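Trehalose monomycolate exporter MmpL3 (Mycobacterium tuberculosis, PDB 7NVH) probably exports trehalose monomycolate across the mycobacterial inner membrane as an RND-type transporter, supplying mycolic acids for the cell envelope. Local coordinates at residues Leu215-Ala220 with Ile244-Ala249; Gly28-Ser33 with Ile223-Ala228; Ala178-Arg183 with Val689-Val694; Gly253-Ser258 with Arg672-Ala677. All coordinates share one frame; numbering follows the deposited sequence.

Contact 1: residues Leu215-Ala220 with Ile244-Ala249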
loop_
_atom_site.group_PDB
_atom_site.type_symbol
_atom_site.label_atom_id
_atom_site.label_comp_id
_atom_site.label_asym_id
_atom_site.label_seq_id
_atom_site.Cartn_x
_atom_site.Cartn_y
_atom_site.Cartn_z
ATOM N N LEU A 215 -6.851 -17.570 9.991
ATOM C CA LEU A 215 -7.897 -17.932 9.043
ATOM C C LEU A 215 -8.204 -16.776 8.102
ATOM O O LEU A 215 -8.445 -16.983 6.907
ATOM C CB LEU A 215 -9.154 -18.364 9.794
ATOM C CG LEU A 215 -9.125 -19.751 10.432
ATOM C CD1 LEU A 215 -10.453 -20.047 11.103
ATOM C CD2 LEU A 215 -8.795 -20.810 9.398
ATOM N N CYS A 216 -8.201 -15.549 8.626
ATOM C CA CYS A 216 -8.463 -14.383 7.791
ATOM C C CYS A 216 -7.386 -14.209 6.733
ATOM O O CYS A 216 -7.689 -13.956 5.564
ATOM C CB CYS A 216 -8.571 -13.130 8.658
ATOM S SG CYS A 216 -8.731 -11.600 7.719
ATOM N N ILE A 217 -6.114 -14.340 7.121
ATOM C CA ILE A 217 -5.051 -14.161 6.138
ATOM C C ILE A 217 -4.976 -15.327 5.163
ATOM O O ILE A 217 -4.502 -15.148 4.038
ATOM C CB ILE A 217 -3.681 -13.925 6.804
ATOM C CG1 ILE A 217 -3.077 -15.237 7.309
ATOM C CG2 ILE A 217 -3.782 -12.877 7.897
ATOM C CD1 ILE A 217 -1.732 -15.067 7.981
ATOM N N ALA A 218 -5.425 -16.522 5.552
ATOM C CA ALA A 218 -5.493 -17.609 4.581
ATOM C C ALA A 218 -6.613 -17.388 3.572
ATOM O O ALA A 218 -6.391 -17.478 2.357
ATOM C CB ALA A 218 -5.678 -18.945 5.299
ATOM N N GLY A 219 -7.815 -17.076 4.056
ATOM C CA GLY A 219 -8.932 -16.857 3.160
ATOM C C GLY A 219 -8.795 -15.628 2.290
ATOM O O GLY A 219 -9.247 -15.632 1.143
ATOM N N ALA A 220 -8.183 -14.563 2.809
ATOM C CA ALA A 220 -7.975 -13.369 1.998
ATOM C C ALA A 220 -6.971 -13.628 0.886
ATOM O O ALA A 220 -7.141 -13.138 -0.235
ATOM C CB ALA A 220 -7.517 -12.211 2.881
ATOM N N ILE A 244 -3.767 -6.149 7.336
ATOM C CA ILE A 244 -5.179 -6.015 7.682
ATOM C C ILE A 244 -5.789 -7.326 8.149
ATOM O O ILE A 244 -6.923 -7.335 8.641
ATOM C CB ILE A 244 -5.919 -5.422 6.464
ATOM C CG1 ILE A 244 -5.218 -4.154 5.974
ATOM C CG2 ILE A 244 -7.301 -4.995 6.840
ATOM C CD1 ILE A 244 -4.842 -3.180 7.074
ATOM N N GLY A 245 -5.069 -8.436 8.038
ATOM C CA GLY A 245 -5.573 -9.692 8.541
ATOM C C GLY A 245 -4.889 -10.114 9.820
ATOM O O GLY A 245 -5.230 -11.149 10.397
ATOM N N LEU A 246 -3.899 -9.342 10.263
ATOM C CA LEU A 246 -3.334 -9.576 11.583
ATOM C C LEU A 246 -3.392 -8.376 12.511
ATOM O O LEU A 246 -3.078 -8.521 13.693
ATOM C CB LEU A 246 -1.885 -10.059 11.466
ATOM C CG LEU A 246 -1.780 -11.369 10.689
ATOM C CD1 LEU A 246 -0.425 -11.511 10.059
ATOM C CD2 LEU A 246 -2.067 -12.547 11.604
ATOM N N GLY A 247 -3.776 -7.198 12.026
ATOM C CA GLY A 247 -4.029 -6.114 12.948
ATOM C C GLY A 247 -5.490 -6.015 13.326
ATOM O O GLY A 247 -5.848 -6.176 14.495
ATOM N N ILE A 248 -6.366 -5.839 12.336
ATOM C CA ILE A 248 -7.766 -5.642 12.687
ATOM C C ILE A 248 -8.484 -6.975 12.825
ATOM O O ILE A 248 -9.443 -7.085 13.595
ATOM C CB ILE A 248 -8.477 -4.737 11.673
ATOM C CG1 ILE A 248 -8.696 -5.478 10.364
ATOM C CG2 ILE A 248 -7.663 -3.483 11.426
ATOM C CD1 ILE A 248 -9.707 -4.835 9.492
ATOM N N ALA A 249 -8.050 -8.007 12.101
ATOM C CA ALA A 249 -8.621 -9.329 12.314
ATOM C C ALA A 249 -8.305 -9.855 13.703
ATOM O O ALA A 249 -9.016 -10.737 14.196
ATOM C CB ALA A 249 -8.115 -10.306 11.257
#
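I217 carries the largest share of this buried contact, with C216 next to it on helix 203-227 and G245 opposite. The CA atoms of I217 and G245 come within 5.1 Å of each other, a close approach, possible because G245 has no side chain. I217 places its CG1 in the crowded position between backbone N and carbonyl carbon (chi1 78°), which turns the short branch, CG2, across to the other segment. That methyl sits 3.4 Å from the carbonyl oxygen of G245 and 3.8 Å from CG of L246, whose CG, beside the backbone N, brings the end of the side chain nearer than its CB. C216 works one step round the helix: SG, anti to the backbone N (chi1 174°), reaches over the bare CA of G245 at 3.8 Å and also rests on the CB methyl of A249, again at 3.8 Å. The sulfur thus touches both small residues, which lie on either side of G247, where helix 237-246 gives way to helix 248-265. All of this is apolar or van der Waals packing. L215, I244 and I248 also lean on helix 305-336, so the pair belongs to a wider bundle. The arrangement fits the helix-bundle core expected of an RND permease, here joining helix 203-227 to helices 237-246 and 248-265.

Contact 2: residues Gly28-Ser33 with Ile223-Ala228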
loop_
_atom_site.group_PDB
_atom_site.type_symbol
_atom_site.label_atom_id
_atom_site.label_comp_id
_atom_site.label_asym_id
_atom_site.label_seq_id
_atom_site.Cartn_x
_atom_site.Cartn_y
_atom_site.Cartn_z
ATOM N N GLY A 28 -7.654 -21.406 1.437
ATOM C CA GLY A 28 -6.381 -20.750 1.652
ATOM C C GLY A 28 -5.245 -21.531 1.033
ATOM O O GLY A 28 -4.221 -20.958 0.653
ATOM N N VAL A 29 -5.413 -22.852 0.934
ATOM C CA VAL A 29 -4.458 -23.648 0.172
ATOM C C VAL A 29 -4.505 -23.289 -1.306
ATOM O O VAL A 29 -3.541 -23.545 -2.034
ATOM C CB VAL A 29 -4.690 -25.160 0.358
ATOM C CG1 VAL A 29 -4.680 -25.525 1.832
ATOM C CG2 VAL A 29 -5.982 -25.592 -0.300
ATOM N N PHE A 30 -5.611 -22.706 -1.773
ATOM C CA PHE A 30 -5.686 -22.207 -3.140
ATOM C C PHE A 30 -4.915 -20.908 -3.317
ATOM O O PHE A 30 -4.437 -20.622 -4.419
ATOM C CB PHE A 30 -7.144 -22.004 -3.544
ATOM C CG PHE A 30 -7.319 -21.467 -4.931
ATOM C CD1 PHE A 30 -6.861 -22.174 -6.026
ATOM C CD2 PHE A 30 -7.950 -20.254 -5.140
ATOM C CE1 PHE A 30 -7.027 -21.680 -7.304
ATOM C CE2 PHE A 30 -8.119 -19.757 -6.414
ATOM C CZ PHE A 30 -7.656 -20.469 -7.497
ATOM N N GLY A 31 -4.786 -20.114 -2.257
ATOM C CA GLY A 31 -4.051 -18.867 -2.337
ATOM C C GLY A 31 -2.549 -19.007 -2.292
ATOM O O GLY A 31 -1.842 -18.012 -2.478
ATOM N N LEU A 32 -2.043 -20.219 -2.056
ATOM C CA LEU A 32 -0.603 -20.439 -2.030
ATOM C C LEU A 32 0.045 -20.148 -3.376
ATOM O O LEU A 32 1.260 -19.929 -3.432
ATOM C CB LEU A 32 -0.302 -21.875 -1.606
ATOM C CG LEU A 32 -0.511 -22.207 -0.129
ATOM C CD1 LEU A 32 -0.187 -23.667 0.139
ATOM C CD2 LEU A 32 0.331 -21.297 0.747
ATOM N N SER A 33 -0.733 -20.139 -4.452
ATOM C CA SER A 33 -0.245 -19.818 -5.784
ATOM C C SER A 33 -0.298 -18.328 -6.082
ATOM O O SER A 33 -0.020 -17.927 -7.217
ATOM C CB SER A 33 -1.048 -20.583 -6.835
ATOM O OG SER A 33 -1.159 -21.951 -6.494
ATOM N N ILE A 223 -8.881 -15.503 -1.704
ATOM C CA ILE A 223 -9.742 -14.608 -2.472
ATOM C C ILE A 223 -8.921 -13.804 -3.471
ATOM O O ILE A 223 -9.331 -13.615 -4.621
ATOM C CB ILE A 223 -10.541 -13.690 -1.528
ATOM C CG1 ILE A 223 -11.688 -14.461 -0.878
ATOM C CG2 ILE A 223 -11.085 -12.491 -2.279
ATOM C CD1 ILE A 223 -12.252 -13.787 0.349
ATOM N N MET A 224 -7.757 -13.307 -3.046
ATOM C CA MET A 224 -6.903 -12.548 -3.955
ATOM C C MET A 224 -6.418 -13.414 -5.108
ATOM O O MET A 224 -6.361 -12.956 -6.255
ATOM C CB MET A 224 -5.722 -11.951 -3.195
ATOM C CG MET A 224 -6.103 -10.800 -2.296
ATOM S SD MET A 224 -7.214 -9.655 -3.130
ATOM C CE MET A 224 -6.082 -8.841 -4.251
ATOM N N ARG A 225 -6.057 -14.667 -4.825
ATOM C CA ARG A 225 -5.672 -15.577 -5.897
ATOM C C ARG A 225 -6.836 -15.820 -6.849
ATOM O O ARG A 225 -6.640 -15.934 -8.064
ATOM C CB ARG A 225 -5.168 -16.894 -5.314
ATOM C CG ARG A 225 -5.006 -17.997 -6.339
ATOM C CD ARG A 225 -3.857 -17.708 -7.282
ATOM N NE ARG A 225 -3.729 -18.739 -8.304
ATOM C CZ ARG A 225 -4.348 -18.706 -9.478
ATOM N NH1 ARG A 225 -5.138 -17.687 -9.782
ATOM N NH2 ARG A 225 -4.177 -19.688 -10.350
ATOM N N PHE A 226 -8.055 -15.904 -6.314
ATOM C CA PHE A 226 -9.224 -16.031 -7.176
ATOM C C PHE A 226 -9.402 -14.794 -8.048
ATOM O O PHE A 226 -9.778 -14.899 -9.220
ATOM C CB PHE A 226 -10.475 -16.276 -6.339
ATOM C CG PHE A 226 -11.716 -16.469 -7.156
ATOM C CD1 PHE A 226 -11.824 -17.534 -8.031
ATOM C CD2 PHE A 226 -12.771 -15.581 -7.057
ATOM C CE1 PHE A 226 -12.962 -17.714 -8.786
ATOM C CE2 PHE A 226 -13.912 -15.756 -7.809
ATOM C CZ PHE A 226 -14.007 -16.823 -8.676
ATOM N N LEU A 227 -9.149 -13.611 -7.487
ATOM C CA LEU A 227 -9.274 -12.377 -8.255
ATOM C C LEU A 227 -8.198 -12.269 -9.326
ATOM O O LEU A 227 -8.419 -11.636 -10.362
ATOM C CB LEU A 227 -9.212 -11.168 -7.325
ATOM C CG LEU A 227 -10.492 -10.814 -6.572
ATOM C CD1 LEU A 227 -10.229 -9.702 -5.575
ATOM C CD2 LEU A 227 -11.589 -10.417 -7.541
ATOM N N ALA A 228 -7.031 -12.872 -9.094
ATOM C CA ALA A 228 -5.957 -12.848 -10.076
ATOM C C ALA A 228 -6.275 -13.668 -11.316
ATOM O O ALA A 228 -5.545 -13.568 -12.307
ATOM C CB ALA A 228 -4.658 -13.349 -9.448
#
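One face of the F30 ring receives the aliphatic stem of R225: CG lies 3.9 Å from the ring centroid and 23° off the normal, a CH-pi contact displaced toward the rim. The guanidinium of R225 in turn has the F30 ring at one face, with CZ 4.2 Å above its centre, while CB of S33 sits at its edge, in plane, 3.6 Å from NE. Ring and guanidinium planes are only 27° apart. R225 achieves this by leaving the helix with CG anti to the backbone N and then bending at chi2 (69°), so the chain runs past the phenylalanine and folds the charged end along the loop. Nearer the backbone, CB of R225 packs 3.7 Å from CA of G31. This is the point where, in the MmpL helical bundle, the loop between helices 22-25 and 34-37 lies against the end of helix 203-227. Beyond that point, strands 38-39 and 233-234 run side by side in a parallel pair. F30 also reaches the next residue of the helix, its CE2 lying 4.2 Å from CB of F226, which meets F230 edge-to-face. The carbonyl O of S33 is hydrogen-bonded to ND1 of H37, and R225 also touches the H37 side chain.

Contact 3: residues Ala178-Arg183 with Val689-Val694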
loop_
_atom_site.group_PDB
_atom_site.type_symbol
_atom_site.label_atom_id
_atom_site.label_comp_id
_atom_site.label_asym_id
_atom_site.label_seq_id
_atom_site.Cartn_x
_atom_site.Cartn_y
_atom_site.Cartn_z
ATOM N N ALA A 178 8.840 -11.178 0.353
ATOM C CA ALA A 178 9.062 -12.430 1.066
ATOM C C ALA A 178 9.817 -12.201 2.367
ATOM O O ALA A 178 9.502 -12.818 3.391
ATOM C CB ALA A 178 9.817 -13.414 0.175
ATOM N N THR A 179 10.822 -11.323 2.346
ATOM C CA THR A 179 11.560 -11.015 3.566
ATOM C C THR A 179 10.656 -10.367 4.605
ATOM O O THR A 179 10.767 -10.654 5.802
ATOM C CB THR A 179 12.746 -10.106 3.252
ATOM O OG1 THR A 179 13.386 -10.552 2.051
ATOM C CG2 THR A 179 13.747 -10.134 4.390
ATOM N N ASP A 180 9.757 -9.485 4.164
ATOM C CA ASP A 180 8.827 -8.850 5.091
ATOM C C ASP A 180 7.906 -9.874 5.736
ATOM O O ASP A 180 7.659 -9.820 6.945
ATOM C CB ASP A 180 8.014 -7.782 4.365
ATOM C CG ASP A 180 8.759 -6.476 4.239
ATOM O OD1 ASP A 180 9.818 -6.341 4.885
ATOM O OD2 ASP A 180 8.292 -5.587 3.495
ATOM N N GLN A 181 7.391 -10.820 4.949
ATOM C CA GLN A 181 6.512 -11.841 5.507
ATOM C C GLN A 181 7.268 -12.772 6.446
ATOM O O GLN A 181 6.723 -13.205 7.465
ATOM C CB GLN A 181 5.843 -12.631 4.386
ATOM C CG GLN A 181 4.744 -11.865 3.673
ATOM C CD GLN A 181 3.649 -12.771 3.148
ATOM O OE1 GLN A 181 3.259 -13.736 3.805
ATOM N NE2 GLN A 181 3.146 -12.463 1.958
ATOM N N ARG A 182 8.521 -13.098 6.119
ATOM C CA ARG A 182 9.322 -13.915 7.024
ATOM C C ARG A 182 9.563 -13.198 8.346
ATOM O O ARG A 182 9.410 -13.792 9.422
ATOM C CB ARG A 182 10.650 -14.279 6.361
ATOM C CG ARG A 182 11.417 -15.396 7.048
ATOM C CD ARG A 182 10.720 -16.735 6.873
ATOM N NE ARG A 182 11.665 -17.848 6.827
ATOM C CZ ARG A 182 12.234 -18.398 7.895
ATOM N NH1 ARG A 182 11.959 -17.941 9.107
ATOM N NH2 ARG A 182 13.081 -19.408 7.752
ATOM N N ARG A 183 9.930 -11.914 8.286
ATOM C CA ARG A 183 10.122 -11.143 9.509
ATOM C C ARG A 183 8.838 -11.069 10.314
ATOM O O ARG A 183 8.857 -11.200 11.541
ATOM C CB ARG A 183 10.610 -9.733 9.184
ATOM C CG ARG A 183 10.973 -8.923 10.418
ATOM C CD ARG A 183 11.317 -7.486 10.073
ATOM N NE ARG A 183 12.275 -7.395 8.978
ATOM C CZ ARG A 183 11.978 -6.939 7.767
ATOM N NH1 ARG A 183 10.746 -6.533 7.497
ATOM N NH2 ARG A 183 12.912 -6.890 6.828
ATOM N N VAL A 689 7.606 -1.828 9.463
ATOM C CA VAL A 689 8.373 -0.590 9.394
ATOM C C VAL A 689 9.840 -0.892 9.120
ATOM O O VAL A 689 10.522 -0.149 8.407
ATOM C CB VAL A 689 8.184 0.228 10.684
ATOM C CG1 VAL A 689 9.295 1.247 10.849
ATOM C CG2 VAL A 689 6.842 0.924 10.661
ATOM N N PHE A 690 10.341 -1.997 9.661
ATOM C CA PHE A 690 11.720 -2.413 9.451
ATOM C C PHE A 690 11.949 -3.023 8.075
ATOM O O PHE A 690 12.991 -3.649 7.856
ATOM C CB PHE A 690 12.134 -3.409 10.535
ATOM C CG PHE A 690 12.276 -2.795 11.893
ATOM C CD1 PHE A 690 12.532 -1.444 12.033
ATOM C CD2 PHE A 690 12.150 -3.567 13.032
ATOM C CE1 PHE A 690 12.663 -0.874 13.281
ATOM C CE2 PHE A 690 12.280 -3.003 14.283
ATOM C CZ PHE A 690 12.537 -1.655 14.407
ATOM N N SER A 691 11.005 -2.856 7.152
ATOM C CA SER A 691 11.119 -3.415 5.817
ATOM C C SER A 691 12.275 -2.770 5.058
ATOM O O SER A 691 12.827 -1.741 5.454
ATOM C CB SER A 691 9.817 -3.217 5.046
ATOM O OG SER A 691 9.963 -3.613 3.695
ATOM N N ASP A 692 12.644 -3.400 3.946
ATOM C CA ASP A 692 13.673 -2.881 3.059
ATOM C C ASP A 692 13.098 -2.115 1.878
ATOM O O ASP A 692 13.849 -1.739 0.976
ATOM C CB ASP A 692 14.560 -4.022 2.554
ATOM C CG ASP A 692 15.097 -4.880 3.678
ATOM O OD1 ASP A 692 14.504 -5.943 3.952
ATOM O OD2 ASP A 692 16.113 -4.491 4.291
ATOM N N LEU A 693 11.791 -1.890 1.852
ATOM C CA LEU A 693 11.142 -1.112 0.806
ATOM C C LEU A 693 10.541 0.133 1.440
ATOM O O LEU A 693 9.720 0.028 2.357
ATOM C CB LEU A 693 10.072 -1.939 0.097
ATOM C CG LEU A 693 9.298 -1.256 -1.027
ATOM C CD1 LEU A 693 10.248 -0.615 -2.015
ATOM C CD2 LEU A 693 8.407 -2.262 -1.725
ATOM N N VAL A 694 10.942 1.306 0.945
ATOM C CA VAL A 694 10.519 2.561 1.561
ATOM C C VAL A 694 9.005 2.708 1.496
ATOM O O VAL A 694 8.378 3.217 2.431
ATOM C CB VAL A 694 11.240 3.748 0.899
ATOM C CG1 VAL A 694 10.732 5.061 1.458
ATOM C CG2 VAL A 694 12.735 3.632 1.110
#
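An ST turn in the loop between helices 671-689 and 694-726 meets a salt-bridge network that D180 and R183 of helix 176-200 form with D692 of the loop. S691 makes the turn: its OG, anti to the backbone N, accepts the N-H of L693 at 3.1 Å in a fairly straight bond (161°). The same OG donates at 2.6 Å to OD2 of D180, which receives it on its syn lone pair, so two bonds hold the serine hydroxyl. D180 is fixed on its other oxygen too, where NH1 of R183 approaches OD1 at 2.8 Å from above the carboxylate plane. R183, bent at chi3 (-49°), extends from the helix toward the loop; the carbonyl O of F690 lies over one guanidinium face, 3.3 Å above the plane, without a hydrogen bond. At the guanidinium edge its NH2 forms a longer salt bridge, 3.4 Å, to OD1 of D692. The arginine thus joins two carboxylates whose OD1 atoms, of D180 and D692, are 4.8 Å apart, and its charge probably eases their repulsion. L693 touches the bound detergent. K697 of helix 694-726 hydrogen-bonds the carbonyl O of S691, and Q181 of helix 176-200 touches Q238 and S242 of helix 237-246.

Contact 4: residues Gly253-Ser258 with Arg672-Ala677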
loop_
_atom_site.group_PDB
_atom_site.type_symbol
_atom_site.label_atom_id
_atom_site.label_comp_id
_atom_site.label_asym_id
_atom_site.label_seq_id
_atom_site.Cartn_x
_atom_site.Cartn_y
_atom_site.Cartn_z
ATOM N N GLY A 253 -11.190 -10.037 17.115
ATOM C CA GLY A 253 -11.183 -11.156 18.038
ATOM C C GLY A 253 -10.953 -10.719 19.468
ATOM O O GLY A 253 -11.580 -11.239 20.390
ATOM N N LEU A 254 -10.053 -9.756 19.672
ATOM C CA LEU A 254 -9.839 -9.198 21.002
ATOM C C LEU A 254 -11.137 -8.673 21.591
ATOM O O LEU A 254 -11.521 -9.041 22.706
ATOM C CB LEU A 254 -8.802 -8.080 20.931
ATOM C CG LEU A 254 -8.099 -7.667 22.222
ATOM C CD1 LEU A 254 -7.283 -8.797 22.793
ATOM C CD2 LEU A 254 -7.226 -6.458 21.958
ATOM N N PHE A 255 -11.832 -7.816 20.844
ATOM C CA PHE A 255 -13.050 -7.208 21.367
ATOM C C PHE A 255 -14.120 -8.253 21.643
ATOM O O PHE A 255 -14.762 -8.226 22.699
ATOM C CB PHE A 255 -13.568 -6.141 20.406
ATOM C CG PHE A 255 -12.865 -4.824 20.536
ATOM C CD1 PHE A 255 -13.336 -3.860 21.409
ATOM C CD2 PHE A 255 -11.728 -4.552 19.800
ATOM C CE1 PHE A 255 -12.690 -2.649 21.538
ATOM C CE2 PHE A 255 -11.076 -3.345 19.925
ATOM C CZ PHE A 255 -11.558 -2.391 20.794
ATOM N N ILE A 256 -14.309 -9.201 20.725
ATOM C CA ILE A 256 -15.390 -10.166 20.902
ATOM C C ILE A 256 -15.081 -11.136 22.037
ATOM O O ILE A 256 -15.959 -11.458 22.847
ATOM C CB ILE A 256 -15.678 -10.888 19.576
ATOM C CG1 ILE A 256 -16.343 -9.909 18.613
ATOM C CG2 ILE A 256 -16.570 -12.090 19.803
ATOM C CD1 ILE A 256 -16.541 -10.443 17.239
ATOM N N VAL A 257 -13.837 -11.611 22.129
ATOM C CA VAL A 257 -13.470 -12.517 23.212
ATOM C C VAL A 257 -13.558 -11.808 24.556
ATOM O O VAL A 257 -14.031 -12.381 25.544
ATOM C CB VAL A 257 -12.067 -13.099 22.965
ATOM C CG1 VAL A 257 -11.545 -13.775 24.216
ATOM C CG2 VAL A 257 -12.101 -14.081 21.812
ATOM N N SER A 258 -13.105 -10.553 24.621
ATOM C CA SER A 258 -13.200 -9.805 25.866
ATOM C C SER A 258 -14.650 -9.590 26.267
ATOM O O SER A 258 -14.995 -9.693 27.448
ATOM C CB SER A 258 -12.479 -8.467 25.728
ATOM O OG SER A 258 -13.260 -7.549 24.988
ATOM N N ARG A 672 -8.629 -0.917 28.499
ATOM C CA ARG A 672 -7.606 -1.949 28.368
ATOM C C ARG A 672 -7.688 -2.638 27.015
ATOM O O ARG A 672 -6.661 -2.936 26.398
ATOM C CB ARG A 672 -7.739 -2.972 29.493
ATOM C CG ARG A 672 -6.559 -3.915 29.593
ATOM C CD ARG A 672 -6.902 -5.156 30.393
ATOM N NE ARG A 672 -5.742 -5.669 31.113
ATOM C CZ ARG A 672 -5.644 -6.907 31.582
ATOM N NH1 ARG A 672 -6.638 -7.766 31.406
ATOM N NH2 ARG A 672 -4.549 -7.289 32.225
ATOM N N ILE A 673 -8.905 -2.902 26.539
ATOM C CA ILE A 673 -9.068 -3.604 25.272
ATOM C C ILE A 673 -8.549 -2.757 24.119
ATOM O O ILE A 673 -7.863 -3.262 23.224
ATOM C CB ILE A 673 -10.540 -4.002 25.071
ATOM C CG1 ILE A 673 -11.011 -4.874 26.232
ATOM C CG2 ILE A 673 -10.712 -4.743 23.763
ATOM C CD1 ILE A 673 -10.048 -5.986 26.585
ATOM N N ILE A 674 -8.858 -1.460 24.120
ATOM C CA ILE A 674 -8.388 -0.593 23.047
ATOM C C ILE A 674 -6.878 -0.420 23.126
ATOM O O ILE A 674 -6.195 -0.375 22.097
ATOM C CB ILE A 674 -9.123 0.757 23.085
ATOM C CG1 ILE A 674 -10.564 0.581 22.608
ATOM C CG2 ILE A 674 -8.420 1.769 22.208
ATOM C CD1 ILE A 674 -11.330 1.875 22.498
ATOM N N THR A 675 -6.327 -0.330 24.339
ATOM C CA THR A 675 -4.876 -0.254 24.475
ATOM C C THR A 675 -4.207 -1.502 23.914
ATOM O O THR A 675 -3.210 -1.411 23.188
ATOM C CB THR A 675 -4.496 -0.057 25.942
ATOM O OG1 THR A 675 -4.891 1.252 26.367
ATOM C CG2 THR A 675 -2.998 -0.211 26.134
ATOM N N ALA A 676 -4.751 -2.678 24.228
ATOM C CA ALA A 676 -4.179 -3.919 23.720
ATOM C C ALA A 676 -4.298 -4.005 22.204
ATOM O O ALA A 676 -3.370 -4.459 21.529
ATOM C CB ALA A 676 -4.853 -5.117 24.383
ATOM N N ALA A 677 -5.437 -3.585 21.651
ATOM C CA ALA A 677 -5.605 -3.611 20.201
ATOM C C ALA A 677 -4.630 -2.664 19.515
ATOM O O ALA A 677 -4.044 -3.001 18.477
ATOM C CB ALA A 677 -7.045 -3.258 19.835
#
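T675 OG1 is the best-held side-chain polar atom here, gripped by two hydrogen bonds, to NH1 of R715 and the carbonyl O of G671, on a side chain that starts away from helix 248-265. At the interface itself the hydroxyl is that of S258, whose OG makes a single bond, donating to the carbonyl O of F255 at 2.8 Å. With OG in the crowded position between backbone N and carbonyl carbon (chi1 77°), it folds back on its own helix, and CB of S258 meets CD1 of I673 at 3.6 Å. I673 is the hub. Its CG2 stands almost over the centre of the F255 ring, 3.6 Å from the centroid and 12° off the normal, a CH-pi contact. At the ring edge CZ of F255 meets CG1 of I674 at 3.6 Å, and F644 stacks with the same ring. L254 also meets I673; its CD2 packs 3.6 Å from CB of A676 and rests on the backbone, 3.4 Å from N of A677. The two segments run nearly antiparallel (153°), and their axes approach to 10.0 Å. The contacts across are van der Waals and mostly apolar, so shape and dispersion, not directional bonds, join the two helices here.

Contacts 1 and 2 sit on helix 203-227, with centres 14 Å apart, and they touch where CB of A218 lies 4.1 Å from CA of G28. Contact 4 continues along helix 248-265 from the 244-249 segment of contact 1, its centre 16 Å away. Contacts 3 and 4 both join the first MMPL region to the second: helix 671-689 packs in contact 4 and then runs into the loop of contact 3, their centres 27 Å apart. Along the chain contact 2 crosses contacts 1 and 3, contact 1 closes before contact 4 opens, and both fall within the span from 178-183 to 689-694. The set thus ties neighbouring helices within one half of the transporter and joins that half to the other.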